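Long-range contacts in hypothetical protein (Thermococcus kodakarensis, PDB 2PBZ), which binds ATP and probably acts as a metal-dependent carbon-nitrogen ligase of the PurP type in the biosynthesis of the purine nucleotide IMP: residues L187-R192 / H277-L282; H174-P179 / R292-E297; R28-P33 / E52-I57. All coordinates share one frame; numbering follows the deposited sequence.

Contact 1: L187-R192 / H277-L282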
loop_
_atom_site.group_PDB
_atom_site.type_symbol
_atom_site.label_atom_id
_atom_site.label_comp_id
_atom_site.label_asym_id
_atom_site.label_seq_id
_atom_site.Cartn_x
_atom_site.Cartn_y
_atom_site.Cartn_z
ATOM N N LEU A 187 -3.700 -13.598 8.112
ATOM C CA LEU A 187 -2.606 -13.188 7.249
ATOM C C LEU A 187 -2.654 -11.864 6.507
ATOM O O LEU A 187 -1.726 -11.523 5.801
ATOM C CB LEU A 187 -2.317 -14.320 6.257
ATOM C CG LEU A 187 -1.911 -15.612 6.977
ATOM C CD1 LEU A 187 -1.766 -16.725 5.992
ATOM C CD2 LEU A 187 -0.606 -15.410 7.719
ATOM N N GLY A 188 -3.716 -11.104 6.660
ATOM C CA GLY A 188 -3.747 -9.831 5.980
ATOM C C GLY A 188 -5.090 -9.154 5.998
ATOM O O GLY A 188 -6.111 -9.758 6.322
ATOM N N VAL A 189 -5.070 -7.873 5.672
ATOM C CA VAL A 189 -6.287 -7.093 5.593
ATOM C C VAL A 189 -6.168 -6.263 4.329
ATOM O O VAL A 189 -5.237 -5.488 4.139
ATOM C CB VAL A 189 -6.495 -6.152 6.795
ATOM C CG1 VAL A 189 -7.838 -5.455 6.648
ATOM C CG2 VAL A 189 -6.432 -6.935 8.100
ATOM N N ASP A 190 -7.155 -6.446 3.476
ATOM C CA ASP A 190 -7.221 -5.801 2.204
ATOM C C ASP A 190 -8.261 -4.692 2.196
ATOM O O ASP A 190 -9.146 -4.638 3.035
ATOM C CB ASP A 190 -7.570 -6.876 1.169
ATOM C CG ASP A 190 -7.797 -6.314 -0.197
ATOM O OD1 ASP A 190 -6.814 -5.801 -0.786
ATOM O OD2 ASP A 190 -8.958 -6.377 -0.677
ATOM N N GLU A 191 -8.122 -3.803 1.225
ATOM C CA GLU A 191 -9.039 -2.697 1.003
ATOM C C GLU A 191 -9.215 -2.643 -0.515
ATOM O O GLU A 191 -8.224 -2.580 -1.237
ATOM C CB GLU A 191 -8.420 -1.406 1.521
ATOM C CG GLU A 191 -9.225 -0.168 1.223
ATOM C CD GLU A 191 -8.812 1.004 2.101
ATOM O OE1 GLU A 191 -7.604 1.362 2.100
ATOM O OE2 GLU A 191 -9.713 1.549 2.786
ATOM N N ARG A 192 -10.455 -2.695 -0.997
ATOM C CA ARG A 192 -10.721 -2.681 -2.435
ATOM C C ARG A 192 -10.546 -1.316 -3.110
ATOM O O ARG A 192 -10.788 -0.258 -2.508
ATOM C CB ARG A 192 -12.155 -3.156 -2.731
ATOM C CG ARG A 192 -12.599 -4.438 -2.048
ATOM C CD ARG A 192 -12.229 -5.688 -2.820
ATOM N NE ARG A 192 -11.483 -6.624 -1.992
ATOM C CZ ARG A 192 -11.876 -7.858 -1.705
ATOM N NH1 ARG A 192 -13.029 -8.319 -2.179
ATOM N NH2 ARG A 192 -11.105 -8.625 -0.953
ATOM N N HIS A 277 0.879 -8.200 1.807
ATOM C CA HIS A 277 0.633 -8.261 3.246
ATOM C C HIS A 277 1.833 -8.878 3.953
ATOM O O HIS A 277 2.560 -9.664 3.349
ATOM C CB HIS A 277 -0.578 -9.149 3.567
ATOM C CG HIS A 277 -1.804 -8.830 2.769
ATOM N ND1 HIS A 277 -2.483 -7.635 2.878
ATOM C CD2 HIS A 277 -2.469 -9.558 1.840
ATOM C CE1 HIS A 277 -3.512 -7.639 2.051
ATOM N NE2 HIS A 277 -3.526 -8.793 1.409
ATOM N N TRP A 278 2.060 -8.501 5.214
ATOM C CA TRP A 278 3.127 -9.127 5.993
ATOM C C TRP A 278 2.330 -10.031 6.951
ATOM O O TRP A 278 1.668 -10.949 6.467
ATOM C CB TRP A 278 4.033 -8.094 6.709
ATOM C CG TRP A 278 3.369 -7.088 7.594
ATOM C CD1 TRP A 278 2.630 -6.015 7.200
ATOM C CD2 TRP A 278 3.393 -7.054 9.028
ATOM N NE1 TRP A 278 2.194 -5.311 8.296
ATOM C CE2 TRP A 278 2.645 -5.927 9.433
ATOM C CE3 TRP A 278 3.970 -7.872 10.013
ATOM C CZ2 TRP A 278 2.458 -5.591 10.784
ATOM C CZ3 TRP A 278 3.784 -7.537 11.359
ATOM C CH2 TRP A 278 3.034 -6.407 11.728
ATOM N N TYR A 279 2.333 -9.814 8.261
ATOM C CA TYR A 279 1.525 -10.695 9.133
ATOM C C TYR A 279 1.990 -12.155 9.143
ATOM O O TYR A 279 2.273 -12.702 10.199
ATOM C CB TYR A 279 0.046 -10.657 8.729
ATOM C CG TYR A 279 -0.686 -9.428 9.192
ATOM C CD1 TYR A 279 0.004 -8.278 9.568
ATOM C CD2 TYR A 279 -2.072 -9.390 9.200
ATOM C CE1 TYR A 279 -0.671 -7.120 9.934
ATOM C CE2 TYR A 279 -2.753 -8.236 9.564
ATOM C CZ TYR A 279 -2.051 -7.103 9.927
ATOM O OH TYR A 279 -2.723 -5.954 10.253
ATOM N N SER A 280 2.042 -12.799 7.979
ATOM C CA SER A 280 2.510 -14.167 7.907
ATOM C C SER A 280 3.864 -14.278 8.618
ATOM O O SER A 280 4.264 -15.354 9.086
ATOM C CB SER A 280 2.641 -14.577 6.454
ATOM O OG SER A 280 3.100 -13.485 5.686
ATOM N N GLU A 281 4.572 -13.154 8.685
ATOM C CA GLU A 281 5.875 -13.082 9.345
ATOM C C GLU A 281 5.720 -13.332 10.847
ATOM O O GLU A 281 6.697 -13.542 11.558
ATOM C CB GLU A 281 6.505 -11.708 9.100
ATOM C CG GLU A 281 6.830 -11.469 7.644
ATOM C CD GLU A 281 7.304 -10.057 7.339
ATOM O OE1 GLU A 281 7.466 -9.753 6.145
ATOM O OE2 GLU A 281 7.518 -9.254 8.271
ATOM N N LEU A 282 4.485 -13.298 11.325
ATOM C CA LEU A 282 4.210 -13.537 12.728
ATOM C C LEU A 282 4.231 -15.043 12.992
ATOM O O LEU A 282 4.560 -15.486 14.094
ATOM C CB LEU A 282 2.846 -12.947 13.095
ATOM C CG LEU A 282 2.686 -11.444 12.836
ATOM C CD1 LEU A 282 1.223 -11.050 12.894
ATOM C CD2 LEU A 282 3.509 -10.670 13.832
HETATM O O HOH W 1 -2.634 -6.517 5.514
#
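His277 and Tyr279 both turn CG anti to their own carbonyl carbons (chi1 -50° and -77°), which sets each CG beside its own backbone N; the rings beyond lie against the backbone around Gly188. That glycine lies in strand 183-194 of the five-stranded antiparallel sheet in a domain assigned to the ATP-grasp clan; 277-282 is a loop that runs into a short helical turn. Gly188 CA sits over one face of the imidazole, displaced toward its rim, in a CH-pi contact 4.1 Å from the ring centroid of His277. Glycine suits this place twice over: a CB would collide with His277 CG, and at these backbone angles it would also press on the carbonyl oxygen of Leu187. Beside it, Tyr279 CD2 approaches Gly188 N to 3.5 Å, while Tyr279 CE2 reaches Val189 CG2 at 4.2 Å. The Leu187 carbonyl oxygen is lined by the CB atoms of His277 and Tyr279, each 3.5 Å from Leu187 O, and the Leu187 branch CD2 packs on CA and CB of Ser280.

No direct hydrogen bond joins the segments, but a water does: it accepts from Val189 N at 2.8 Å and lies 2.9 Å from His277 ND1. A bond at each imidazole nitrogen, ND1 to this water and NE2 to Gly272 O, should limit the ring's rotation. Farther along the strand, Arg192 makes a cation-pi contact with the ATP-binding Tyr172. Arg192 also grips Asp190 side-on: NE and NH2 both donate to the single oxygen OD2, with Arg192 NE 2.9 Å from Asp190 OD2.

Contact 2: H174-P179 / R292-E297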
loop_
_atom_site.group_PDB
_atom_site.type_symbol
_atom_site.label_atom_id
_atom_site.label_comp_id
_atom_site.label_asym_id
_atom_site.label_seq_id
_atom_site.Cartn_x
_atom_site.Cartn_y
_atom_site.Cartn_z
ATOM N N HIS A 174 -8.205 -11.685 5.575
ATOM C CA HIS A 174 -7.794 -12.954 5.007
ATOM C C HIS A 174 -7.321 -13.933 6.083
ATOM O O HIS A 174 -6.509 -13.582 6.947
ATOM C CB HIS A 174 -6.677 -12.694 3.993
ATOM C CG HIS A 174 -7.033 -11.653 2.976
ATOM N ND1 HIS A 174 -7.942 -11.884 1.965
ATOM C CD2 HIS A 174 -6.659 -10.357 2.857
ATOM C CE1 HIS A 174 -8.115 -10.774 1.270
ATOM N NE2 HIS A 174 -7.351 -9.831 1.791
ATOM N N PHE A 175 -7.828 -15.160 6.019
ATOM C CA PHE A 175 -7.458 -16.202 6.982
ATOM C C PHE A 175 -6.990 -17.468 6.296
ATOM O O PHE A 175 -7.283 -17.714 5.125
ATOM C CB PHE A 175 -8.640 -16.609 7.862
ATOM C CG PHE A 175 -9.110 -15.551 8.803
ATOM C CD1 PHE A 175 -10.262 -14.824 8.532
ATOM C CD2 PHE A 175 -8.437 -15.328 10.007
ATOM C CE1 PHE A 175 -10.752 -13.892 9.443
ATOM C CE2 PHE A 175 -8.913 -14.397 10.932
ATOM C CZ PHE A 175 -10.074 -13.679 10.650
ATOM N N PHE A 176 -6.277 -18.286 7.049
ATOM C CA PHE A 176 -5.820 -19.558 6.524
ATOM C C PHE A 176 -5.835 -20.544 7.665
ATOM O O PHE A 176 -4.958 -20.506 8.517
ATOM C CB PHE A 176 -4.402 -19.455 5.962
ATOM C CG PHE A 176 -3.941 -20.702 5.253
ATOM C CD1 PHE A 176 -4.041 -20.806 3.864
ATOM C CD2 PHE A 176 -3.411 -21.774 5.967
ATOM C CE1 PHE A 176 -3.617 -21.956 3.196
ATOM C CE2 PHE A 176 -2.980 -22.937 5.313
ATOM C CZ PHE A 176 -3.084 -23.026 3.922
ATOM N N TYR A 177 -6.841 -21.408 7.715
ATOM C CA TYR A 177 -6.849 -22.395 8.777
ATOM C C TYR A 177 -6.046 -23.573 8.258
ATOM O O TYR A 177 -6.320 -24.070 7.183
ATOM C CB TYR A 177 -8.258 -22.861 9.119
ATOM C CG TYR A 177 -8.193 -23.980 10.122
ATOM C CD1 TYR A 177 -7.706 -23.748 11.406
ATOM C CD2 TYR A 177 -8.485 -25.294 9.749
ATOM C CE1 TYR A 177 -7.498 -24.790 12.293
ATOM C CE2 TYR A 177 -8.278 -26.350 10.635
ATOM C CZ TYR A 177 -7.783 -26.087 11.905
ATOM O OH TYR A 177 -7.563 -27.112 12.778
ATOM N N SER A 178 -5.058 -24.035 9.006
ATOM C CA SER A 178 -4.263 -25.137 8.508
ATOM C C SER A 178 -4.411 -26.397 9.320
ATOM O O SER A 178 -4.232 -26.379 10.536
ATOM C CB SER A 178 -2.794 -24.749 8.471
ATOM O OG SER A 178 -2.261 -24.731 9.767
ATOM N N PRO A 179 -4.774 -27.512 8.664
ATOM C CA PRO A 179 -4.925 -28.778 9.390
ATOM C C PRO A 179 -3.549 -29.279 9.778
ATOM O O PRO A 179 -3.322 -29.708 10.898
ATOM C CB PRO A 179 -5.610 -29.677 8.375
ATOM C CG PRO A 179 -6.464 -28.715 7.615
ATOM C CD PRO A 179 -5.515 -27.555 7.392
ATOM N N ARG A 292 1.418 -18.585 -1.596
ATOM C CA ARG A 292 2.570 -19.358 -1.174
ATOM C C ARG A 292 2.221 -20.164 0.070
ATOM O O ARG A 292 2.780 -21.236 0.301
ATOM C CB ARG A 292 3.775 -18.456 -0.900
ATOM C CG ARG A 292 5.029 -19.274 -0.622
ATOM C CD ARG A 292 6.314 -18.473 -0.619
ATOM N NE ARG A 292 7.460 -19.348 -0.382
ATOM C CZ ARG A 292 8.666 -18.932 -0.012
ATOM N NH1 ARG A 292 8.899 -17.643 0.167
ATOM N NH2 ARG A 292 9.639 -19.808 0.197
ATOM N N ARG A 293 1.280 -19.650 0.859
ATOM C CA ARG A 293 0.858 -20.321 2.079
ATOM C C ARG A 293 0.148 -21.616 1.722
ATOM O O ARG A 293 0.371 -22.650 2.351
ATOM C CB ARG A 293 -0.075 -19.430 2.884
ATOM C CG ARG A 293 -0.488 -20.034 4.199
ATOM C CD ARG A 293 0.722 -20.289 5.071
ATOM N NE ARG A 293 0.382 -21.083 6.244
ATOM C CZ ARG A 293 0.091 -22.380 6.219
ATOM N NH1 ARG A 293 0.108 -23.041 5.067
ATOM N NH2 ARG A 293 -0.242 -23.012 7.341
ATOM N N ILE A 294 -0.715 -21.542 0.716
ATOM C CA ILE A 294 -1.428 -22.710 0.240
ATOM C C ILE A 294 -0.423 -23.774 -0.228
ATOM O O ILE A 294 -0.582 -24.953 0.053
ATOM C CB ILE A 294 -2.322 -22.346 -0.933
ATOM C CG1 ILE A 294 -3.448 -21.444 -0.456
ATOM C CG2 ILE A 294 -2.843 -23.601 -1.598
ATOM C CD1 ILE A 294 -4.247 -20.862 -1.578
ATOM N N ALA A 295 0.618 -23.338 -0.934
ATOM C CA ALA A 295 1.637 -24.245 -1.441
ATOM C C ALA A 295 2.474 -24.828 -0.336
ATOM O O ALA A 295 2.882 -25.986 -0.421
ATOM C CB ALA A 295 2.528 -23.538 -2.438
ATOM N N ARG A 296 2.748 -24.037 0.699
ATOM C CA ARG A 296 3.558 -24.555 1.795
ATOM C C ARG A 296 2.758 -25.577 2.581
ATOM O O ARG A 296 3.321 -26.504 3.168
ATOM C CB ARG A 296 4.024 -23.446 2.732
ATOM C CG ARG A 296 4.744 -24.010 3.943
ATOM C CD ARG A 296 5.715 -23.033 4.525
ATOM N NE ARG A 296 6.650 -22.561 3.515
ATOM C CZ ARG A 296 7.672 -21.750 3.763
ATOM N NH1 ARG A 296 7.899 -21.321 4.999
ATOM N NH2 ARG A 296 8.456 -21.347 2.774
ATOM N N GLU A 297 1.441 -25.399 2.575
ATOM C CA GLU A 297 0.548 -26.304 3.269
ATOM C C GLU A 297 0.634 -27.640 2.550
ATOM O O GLU A 297 0.659 -28.700 3.164
ATOM C CB GLU A 297 -0.889 -25.783 3.213
ATOM C CG GLU A 297 -1.857 -26.608 4.035
ATOM C CD GLU A 297 -1.698 -26.367 5.515
ATOM O OE1 GLU A 297 -0.547 -26.249 5.997
ATOM O OE2 GLU A 297 -2.730 -26.304 6.194
#
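Phe176 leaves strand 170-178 with CB pointed toward helix 290-302; CG is anti to the backbone N (chi1 -173°), and the ring beyond it meets Arg293, Ile294 and Glu297. The two segments run parallel, their axes 10.3 Å apart. CG and CD1 lie under Arg293 CG, which sits over the centre of the ring in a CH-pi contact, 3.6 Å from the Phe176 centroid. CD2 faces Arg293 CZ at 3.6 Å, and CE2 lies beneath a face of the guanidinium, whose plane is tilted 39° from that of the ring. At the rim, CE1 meets Ile294 CG1 edge-on at 3.7 Å. The far atom, CZ, touches Glu297 CB at 3.6 Å. An alanine in place of Phe176 would probably open a gap between sheet and helix and leave the Arg293 guanidinium freer to turn.

A flat, apolar ring suits this place: one face takes the Arg293 chain, from CG to the guanidinium, and the edge meets Ile294 and Glu297. Arg293 NE is salt-bridged to Glu185 on the neighbouring strand 183-194, and NH1 makes a weak bond to Glu297 OE1. The chemistry is consistent with a buried positive charge offset mainly by Glu185 and, more weakly, by Glu297, with the phenylalanine supplying contact surface.

Contact 3: R28-P33 / E52-I57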
loop_
_atom_site.group_PDB
_atom_site.type_symbol
_atom_site.label_atom_id
_atom_site.label_comp_id
_atom_site.label_asym_id
_atom_site.label_seq_id
_atom_site.Cartn_x
_atom_site.Cartn_y
_atom_site.Cartn_z
ATOM N N ARG A 28 1.223 -25.719 -13.676
ATOM C CA ARG A 28 0.376 -25.903 -14.853
ATOM C C ARG A 28 -0.772 -24.904 -14.854
ATOM O O ARG A 28 -1.572 -24.864 -13.924
ATOM C CB ARG A 28 -0.221 -27.298 -14.924
ATOM C CG ARG A 28 -1.325 -27.414 -15.972
ATOM C CD ARG A 28 -1.930 -28.791 -15.988
ATOM N NE ARG A 28 -0.941 -29.810 -16.318
ATOM C CZ ARG A 28 -1.039 -31.085 -15.956
ATOM N NH1 ARG A 28 -2.087 -31.483 -15.249
ATOM N NH2 ARG A 28 -0.090 -31.954 -16.285
ATOM N N LEU A 29 -0.871 -24.121 -15.921
ATOM C CA LEU A 29 -1.914 -23.121 -16.030
ATOM C C LEU A 29 -2.828 -23.354 -17.219
ATOM O O LEU A 29 -2.354 -23.577 -18.322
ATOM C CB LEU A 29 -1.281 -21.733 -16.152
ATOM C CG LEU A 29 -2.237 -20.543 -16.221
ATOM C CD1 LEU A 29 -2.890 -20.364 -14.866
ATOM C CD2 LEU A 29 -1.495 -19.290 -16.627
ATOM N N TYR A 30 -4.136 -23.309 -16.984
ATOM C CA TYR A 30 -5.123 -23.462 -18.045
ATOM C C TYR A 30 -5.507 -22.036 -18.415
ATOM O O TYR A 30 -6.012 -21.299 -17.576
ATOM C CB TYR A 30 -6.369 -24.177 -17.538
ATOM C CG TYR A 30 -6.229 -25.655 -17.309
ATOM C CD1 TYR A 30 -5.315 -26.154 -16.394
ATOM C CD2 TYR A 30 -7.045 -26.552 -17.983
ATOM C CE1 TYR A 30 -5.218 -27.524 -16.147
ATOM C CE2 TYR A 30 -6.960 -27.926 -17.748
ATOM C CZ TYR A 30 -6.048 -28.405 -16.825
ATOM O OH TYR A 30 -5.999 -29.746 -16.545
ATOM N N VAL A 31 -5.276 -21.647 -19.665
ATOM C CA VAL A 31 -5.559 -20.288 -20.108
ATOM C C VAL A 31 -6.209 -20.276 -21.488
ATOM O O VAL A 31 -6.051 -21.213 -22.266
ATOM C CB VAL A 31 -4.242 -19.468 -20.161
ATOM C CG1 VAL A 31 -3.354 -20.003 -21.275
ATOM C CG2 VAL A 31 -4.528 -17.995 -20.380
ATOM N N SER A 32 -6.935 -19.205 -21.797
ATOM C CA SER A 32 -7.584 -19.090 -23.094
ATOM C C SER A 32 -6.631 -18.477 -24.115
ATOM O O SER A 32 -5.615 -17.873 -23.760
ATOM C CB SER A 32 -8.849 -18.241 -22.993
ATOM O OG SER A 32 -8.557 -16.911 -22.629
ATOM N N PRO A 33 -6.948 -18.628 -25.405
ATOM C CA PRO A 33 -6.073 -18.066 -26.433
ATOM C C PRO A 33 -5.861 -16.557 -26.312
ATOM O O PRO A 33 -4.744 -16.074 -26.473
ATOM C CB PRO A 33 -6.756 -18.481 -27.732
ATOM C CG PRO A 33 -8.204 -18.568 -27.336
ATOM C CD PRO A 33 -8.131 -19.261 -26.005
ATOM N N GLU A 52 -10.367 -23.029 -25.164
ATOM C CA GLU A 52 -11.477 -22.101 -25.337
ATOM C C GLU A 52 -12.272 -22.048 -24.024
ATOM O O GLU A 52 -12.611 -20.972 -23.532
ATOM C CB GLU A 52 -12.405 -22.571 -26.465
ATOM C CG GLU A 52 -11.737 -22.836 -27.822
ATOM C CD GLU A 52 -11.075 -21.591 -28.443
ATOM O OE1 GLU A 52 -11.545 -20.446 -28.177
ATOM O OE2 GLU A 52 -10.089 -21.761 -29.208
ATOM N N GLU A 53 -12.559 -23.228 -23.477
ATOM C CA GLU A 53 -13.309 -23.388 -22.232
ATOM C C GLU A 53 -12.388 -24.027 -21.193
ATOM O O GLU A 53 -11.483 -24.778 -21.554
ATOM C CB GLU A 53 -14.523 -24.308 -22.457
ATOM C CG GLU A 53 -15.605 -23.754 -23.375
ATOM C CD GLU A 53 -16.386 -22.597 -22.740
ATOM O OE1 GLU A 53 -16.974 -22.799 -21.638
ATOM O OE2 GLU A 53 -16.416 -21.490 -23.352
HETATM N N MSE A 54 -12.641 -23.742 -19.913
HETATM C CA MSE A 54 -11.840 -24.283 -18.806
HETATM C C MSE A 54 -12.441 -25.561 -18.226
HETATM O O MSE A 54 -11.921 -26.123 -17.262
HETATM C CB MSE A 54 -11.740 -23.260 -17.674
HETATM C CG MSE A 54 -11.402 -21.850 -18.105
HETATM SE SE MSE A 54 -9.626 -21.648 -18.857
HETATM C CE MSE A 54 -8.575 -21.908 -17.261
ATOM N N THR A 55 -13.535 -26.012 -18.824
ATOM C CA THR A 55 -14.234 -27.195 -18.357
ATOM C C THR A 55 -13.396 -28.473 -18.347
ATOM O O THR A 55 -13.910 -29.540 -18.039
ATOM C CB THR A 55 -15.494 -27.419 -19.202
ATOM O OG1 THR A 55 -15.120 -27.679 -20.557
ATOM C CG2 THR A 55 -16.366 -26.163 -19.193
ATOM N N SER A 56 -12.113 -28.378 -18.668
ATOM C CA SER A 56 -11.248 -29.555 -18.678
ATOM C C SER A 56 -10.811 -29.951 -17.267
ATOM O O SER A 56 -9.683 -30.379 -17.066
ATOM C CB SER A 56 -10.012 -29.281 -19.539
ATOM O OG SER A 56 -10.342 -28.400 -20.595
ATOM N N ILE A 57 -11.714 -29.805 -16.299
ATOM C CA ILE A 57 -11.444 -30.155 -14.893
ATOM C C ILE A 57 -11.338 -31.662 -14.597
ATOM O O ILE A 57 -11.952 -32.179 -13.645
ATOM C CB ILE A 57 -12.514 -29.584 -13.950
ATOM C CG1 ILE A 57 -13.923 -29.964 -14.434
ATOM C CG2 ILE A 57 -12.322 -28.072 -13.837
ATOM C CD1 ILE A 57 -15.020 -29.576 -13.458
#
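Glu52 reaches Pro33 with the end of its side chain: CB starts off away from the other segment, but a bend at chi2 (-62°) turns CD back, and OE1 comes to lie 3.9 Å from Pro33 CG. The two side chains cross at about a right angle. Both residues are exposed, a setting that suits a carboxylate, and this touch only borders the contact.

Met54, a selenomethionine in the model, carries the buried centre. A bend at chi2 (-66°) places SE 3.9 Å from Tyr30 O. The terminal CE is placed too close to Tyr30 for its exact position to be trusted. A long, flexible, apolar side chain fits such a spot, and Met54 also packs on Ile8 of the adjoining strand 5-8.

Ser56 follows at the far end of the tyrosine ring. Its CB lies in the ring plane, 3.8 Å from Tyr30 CE2, and its small side chain lets the loop pass close to the edge. The carbonyl oxygen Ser56 O is 3.7 Å from Tyr30 CE2. Tyrosine thus serves in two ways, its ring met at the edge by Ser56 and its OH hydrogen-bonded to Asn59 farther along the same loop.

The loop packs at the carboxyl end of the middle strand of a parallel sheet, ordered 5-8, 27-31, 47-50, with helices 13-22 and 36-40 in the connections, a topology consistent with the Rossmann-like fold of this family's clan.

How the contacts relate
Contacts 1 and 2 belong to one domain and share one sheet: their strands, 183-194 and 170-178, are antiparallel neighbours, and the centres of the contacts lie 13 Å apart. The join runs through His174, whose N is 2.9 Å from Gly188 O and whose O is 3.0 Å from Leu187 N, both probable hydrogen bonds. Along the chain, contact 1 is nested inside the loop that contact 2 closes. Contact 1 lies nearer the nucleotide: the Asp190 side chain is about 8 Å from bound ATP and about 4 Å from the side chain of ATP-binding Tyr172. Contact 3 sits apart in the Rossmann-like region, its centre 30 Å from that of contact 1 and 25 Å from that of contact 2, touching neither.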